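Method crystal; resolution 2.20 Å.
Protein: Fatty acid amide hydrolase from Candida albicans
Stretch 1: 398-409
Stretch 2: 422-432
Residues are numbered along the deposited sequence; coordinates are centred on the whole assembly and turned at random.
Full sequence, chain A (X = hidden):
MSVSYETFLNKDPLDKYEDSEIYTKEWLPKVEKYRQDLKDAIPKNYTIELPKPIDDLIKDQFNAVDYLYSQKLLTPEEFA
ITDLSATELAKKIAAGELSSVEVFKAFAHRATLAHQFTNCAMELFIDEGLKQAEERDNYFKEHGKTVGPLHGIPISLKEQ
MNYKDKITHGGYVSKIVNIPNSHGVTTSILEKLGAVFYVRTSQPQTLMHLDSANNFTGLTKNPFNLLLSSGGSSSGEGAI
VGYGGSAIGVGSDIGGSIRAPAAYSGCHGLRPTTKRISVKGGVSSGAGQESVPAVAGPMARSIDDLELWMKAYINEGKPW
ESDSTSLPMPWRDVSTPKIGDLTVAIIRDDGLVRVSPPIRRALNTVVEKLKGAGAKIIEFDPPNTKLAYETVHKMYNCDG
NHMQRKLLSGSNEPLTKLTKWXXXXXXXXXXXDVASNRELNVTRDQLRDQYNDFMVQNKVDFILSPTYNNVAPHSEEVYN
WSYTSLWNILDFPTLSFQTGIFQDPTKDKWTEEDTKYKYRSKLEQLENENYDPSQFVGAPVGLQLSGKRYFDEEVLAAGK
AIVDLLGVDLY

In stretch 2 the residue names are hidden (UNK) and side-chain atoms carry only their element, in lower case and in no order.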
# COMPACT_ATOMS: atom_id res chain seq x y z
N CYS A 398 7.10 15.80 -9.66
CA CYS A 398 6.19 15.77 -10.80
C CYS A 398 4.89 16.55 -10.57
O CYS A 398 4.04 16.58 -11.48
CB CYS A 398 5.86 14.32 -11.20
SG CYS A 398 5.01 13.35 -9.93
N ASP A 399 4.70 17.20 -9.41
CA ASP A 399 3.64 18.19 -9.31
C ASP A 399 4.11 19.59 -9.76
O ASP A 399 3.46 20.59 -9.46
CB ASP A 399 3.05 18.22 -7.90
CG ASP A 399 3.88 19.05 -6.90
OD1 ASP A 399 5.10 19.16 -7.09
OD2 ASP A 399 3.29 19.55 -5.91
N GLY A 400 5.21 19.65 -10.51
CA GLY A 400 5.74 20.92 -10.94
C GLY A 400 6.26 21.79 -9.81
O GLY A 400 6.31 23.01 -9.97
N ASN A 401 6.63 21.17 -8.68
CA ASN A 401 7.01 21.87 -7.45
C ASN A 401 5.87 22.72 -6.89
O ASN A 401 6.11 23.66 -6.14
CB ASN A 401 8.28 22.70 -7.63
CG ASN A 401 9.51 21.82 -7.84
OD1 ASN A 401 9.58 20.71 -7.30
ND2 ASN A 401 10.45 22.28 -8.65
N HIS A 402 4.62 22.35 -7.20
CA HIS A 402 3.46 23.13 -6.77
C HIS A 402 3.42 23.31 -5.25
O HIS A 402 3.28 24.44 -4.76
CB HIS A 402 2.16 22.46 -7.21
CG HIS A 402 0.97 23.01 -6.51
ND1 HIS A 402 0.45 24.26 -6.79
CD2 HIS A 402 0.22 22.51 -5.49
CE1 HIS A 402 -0.58 24.49 -6.00
NE2 HIS A 402 -0.74 23.45 -5.20
N MSE A 403 3.47 22.21 -4.50
CA MSE A 403 3.39 22.33 -3.04
C MSE A 403 4.62 22.98 -2.39
O MSE A 403 4.48 23.80 -1.47
CB MSE A 403 3.15 20.96 -2.39
CG MSE A 403 2.66 21.10 -0.95
SE MSE A 403 0.91 21.97 -0.82
CE MSE A 403 -0.15 20.39 -1.26
N GLN A 404 5.83 22.59 -2.82
CA GLN A 404 7.02 23.25 -2.29
C GLN A 404 6.97 24.75 -2.55
O GLN A 404 7.26 25.56 -1.65
CB GLN A 404 8.29 22.64 -2.91
CG GLN A 404 8.61 21.21 -2.49
CD GLN A 404 9.28 21.11 -1.10
OE1 GLN A 404 9.20 22.03 -0.29
NE2 GLN A 404 9.94 19.98 -0.84
N ARG A 405 6.58 25.15 -3.77
CA ARG A 405 6.49 26.58 -4.09
C ARG A 405 5.44 27.29 -3.24
O ARG A 405 5.66 28.40 -2.77
CB ARG A 405 6.20 26.76 -5.58
CG ARG A 405 6.48 28.19 -6.10
CD ARG A 405 6.59 28.22 -7.62
NE ARG A 405 5.43 27.56 -8.22
CZ ARG A 405 5.48 26.37 -8.80
NH1 ARG A 405 6.62 25.72 -8.96
NH2 ARG A 405 4.35 25.81 -9.22
N LYS A 406 4.28 26.66 -3.02
CA LYS A 406 3.26 27.28 -2.19
C LYS A 406 3.75 27.50 -0.77
O LYS A 406 3.56 28.58 -0.19
CB LYS A 406 1.98 26.45 -2.17
CG LYS A 406 0.88 27.10 -1.36
CD LYS A 406 0.12 26.07 -0.54
CE LYS A 406 -0.98 25.42 -1.36
NZ LYS A 406 -1.98 26.44 -1.81
N LEU A 407 4.40 26.49 -0.18
CA LEU A 407 4.86 26.64 1.20
C LEU A 407 6.03 27.62 1.31
O LEU A 407 6.14 28.33 2.31
CB LEU A 407 5.24 25.28 1.78
CG LEU A 407 4.05 24.32 1.91
CD1 LEU A 407 4.53 22.88 1.82
CD2 LEU A 407 3.30 24.55 3.22
N LEU A 408 6.89 27.69 0.29
CA LEU A 408 8.04 28.59 0.35
C LEU A 408 7.65 30.03 0.03
O LEU A 408 8.10 30.95 0.72
CB LEU A 408 9.13 28.11 -0.61
CG LEU A 408 9.98 26.90 -0.19
CD1 LEU A 408 10.79 26.33 -1.37
CD2 LEU A 408 10.89 27.19 1.01
N SER A 409 6.82 30.25 -0.99
CA SER A 409 6.41 31.60 -1.37
C SER A 409 5.45 32.23 -0.35
O SER A 409 5.32 33.46 -0.33
CB SER A 409 5.76 31.60 -2.76
OG SER A 409 4.51 30.91 -2.74
N UNK A 422 17.42 20.68 -5.11
CA UNK A 422 16.38 19.65 -5.20
C UNK A 422 15.15 20.13 -5.96
O UNK A 422 14.41 19.31 -6.51
c UNK A 422 15.98 19.14 -3.80
n UNK A 422 15.52 20.78 -2.10
o UNK A 422 13.81 20.12 -3.40
c UNK A 422 15.01 20.06 -3.08
N UNK A 423 14.92 21.45 -6.02
CA UNK A 423 13.84 21.96 -6.86
C UNK A 423 14.12 21.73 -8.34
O UNK A 423 13.19 21.77 -9.15
c UNK A 423 11.63 22.98 -5.09
c UNK A 423 12.90 25.17 -4.85
c UNK A 423 13.61 23.45 -6.59
c UNK A 423 13.00 23.68 -5.20
N UNK A 424 15.37 21.45 -8.72
CA UNK A 424 15.71 21.16 -10.11
C UNK A 424 15.93 19.67 -10.39
O UNK A 424 16.43 19.32 -11.47
o UNK A 424 16.34 23.74 -12.04
c UNK A 424 16.59 23.41 -10.87
n UNK A 424 16.54 24.28 -9.84
c UNK A 424 16.94 21.97 -10.52
N UNK A 425 15.49 18.79 -9.48
CA UNK A 425 15.84 17.37 -9.52
C UNK A 425 15.37 16.65 -10.77
O UNK A 425 16.15 15.91 -11.40
c UNK A 425 17.14 15.79 -5.13
c UNK A 425 16.38 16.33 -7.35
c UNK A 425 17.69 16.29 -7.79
o UNK A 425 19.48 15.46 -4.74
c UNK A 425 18.72 15.99 -6.93
c UNK A 425 16.11 16.08 -6.01
c UNK A 425 15.28 16.66 -8.30
c UNK A 425 18.45 15.76 -5.60
N UNK A 426 14.10 16.72 -11.10
CA UNK A 426 13.66 15.80 -12.15
C UNK A 426 13.45 16.59 -13.43
O UNK A 426 14.41 16.98 -14.10
N UNK A 427 12.19 16.89 -13.74
CA UNK A 427 11.87 17.95 -14.69
C UNK A 427 11.45 19.24 -13.99
O UNK A 427 10.74 20.06 -14.57
c UNK A 427 10.80 17.46 -15.68
o UNK A 427 10.05 16.67 -18.51
o UNK A 427 9.67 14.73 -17.59
c UNK A 427 11.20 16.20 -16.46
c UNK A 427 10.24 15.84 -17.59
N UNK A 428 11.87 19.42 -12.73
CA UNK A 428 11.62 20.63 -11.97
C UNK A 428 10.19 21.13 -12.00
O UNK A 428 9.27 20.47 -11.50
N UNK A 429 9.98 22.32 -12.58
CA UNK A 429 8.67 22.95 -12.53
C UNK A 429 7.69 22.41 -13.57
O UNK A 429 6.59 22.94 -13.68
c UNK A 429 8.80 24.47 -12.70
N UNK A 430 8.05 21.38 -14.33
CA UNK A 430 7.09 20.79 -15.25
C UNK A 430 6.05 20.00 -14.45
O UNK A 430 6.39 19.14 -13.64
c UNK A 430 6.58 16.91 -18.39
c UNK A 430 7.77 19.89 -16.27
c UNK A 430 6.81 18.90 -16.89
c UNK A 430 7.46 18.10 -18.01
n UNK A 430 7.30 15.86 -19.16
N UNK A 431 4.78 20.34 -14.65
CA UNK A 431 3.69 19.73 -13.90
C UNK A 431 3.13 18.57 -14.73
O UNK A 431 2.47 18.80 -15.75
c UNK A 431 1.68 20.39 -12.48
c UNK A 431 1.42 19.19 -11.90
n UNK A 431 0.83 21.30 -11.87
c UNK A 431 2.62 20.78 -13.57
n UNK A 431 0.44 19.40 -10.96
c UNK A 431 0.10 20.68 -10.96
N UNK A 432 3.40 17.35 -14.30
CA UNK A 432 2.97 16.16 -15.02
C UNK A 432 1.44 16.03 -15.03
O UNK A 432 0.75 16.46 -14.10
c UNK A 432 7.29 15.15 -15.07
c UNK A 432 6.57 12.91 -15.51
c UNK A 432 5.99 15.49 -14.71
o UNK A 432 8.85 13.50 -15.84
c UNK A 432 4.97 14.56 -14.76
c UNK A 432 7.57 13.85 -15.48
c UNK A 432 5.28 13.26 -15.16
c UNK A 432 3.56 14.91 -14.35

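Position 422 carries two side-chain carbons, the second bearing one oxygen and one nitrogen, and its tip leans nearer stretch 1 without touching it. A branched amide of this length is asparagine, Asn422, whose backbone O accepts a hydrogen bond from the N of position 425, 3.2 Å away.

Position 423 has four carbons forked at the second, and the ends of the fork meet Gln404 and Leu408 on the helix of stretch 1. This is the signature of leucine. CD2 of Leu423 lies 4.0 Å from CB of Gln404 and its CD1 4.2 Å from CD1 of Leu408. A buried, apolar fork suits this place, while the backbone O of Leu423 receives a hydrogen bond from ND2 of Asn401 at 2.8 Å.

Position 424 again has two carbons, the second with one oxygen and one nitrogen, and its CA-to-CB bond points away from stretch 1: Asn424, whose OD1 is hydrogen-bonded elsewhere in the structure. At 425 one carbon leads to a six-carbon ring bearing an oxygen, and the end leads away from stretch 1. This is Tyr425, whose large, polar-ended ring stays clear of the contact at a partly exposed site.

Position 426 has no side-chain atoms, and nothing of stretch 1 is near; only glycine fits, Gly426. Position 427 shows three carbons, the third carrying two oxygens, with no contact to stretch 1. It is Glu427, a carboxylate that opens a type II' turn ending at 430.

Position 428 lacks a side chain, and its backbone O lies 3.6 Å from CA of Gly400. Its phi of 48° and psi of -115° fit the second place of that turn, where glycine is favoured: Gly428. Position 429 has a single carbon, and its CA makes a CH...O contact of 3.5 Å with O of Gly400. A lone methyl adds little bulk at so close an approach: Ala429.

Position 430 bears four carbons in a row ending in nitrogen. The CA-to-CB bond points away from stretch 1, and the chain, with every chi near 180°, is extended. This is Lys430, whose NZ forms a salt bridge with OE1 of Glu427 at 2.9 Å, tying together the ends of the turn.

Position 431 has one carbon and a five-membered ring with two nitrogens, one face lying over backbone C of Asp399. A flat ring suits such packing: His431, with CD2 3.5 Å from that C. Position 432 has one carbon and a six-carbon ring bearing oxygen. Its CB points toward stretch 1, and CB of Cys398 sits over a ring face, 3.9 Å from the centroid; the flat aromatic face suits this CH-pi contact, and the residue is Tyr432.

The contact joins backbone fit to apolar packing. Tyr432 N bonds to Cys398 O at 3.0 Å, and Asn401 reaches Leu423 O. Between them Gly400 permits close approach: an ideal CB there would lie 2.9 Å from CB of His431, a clash.

Stretch 2 (422-432) NLNYGEGAKHY
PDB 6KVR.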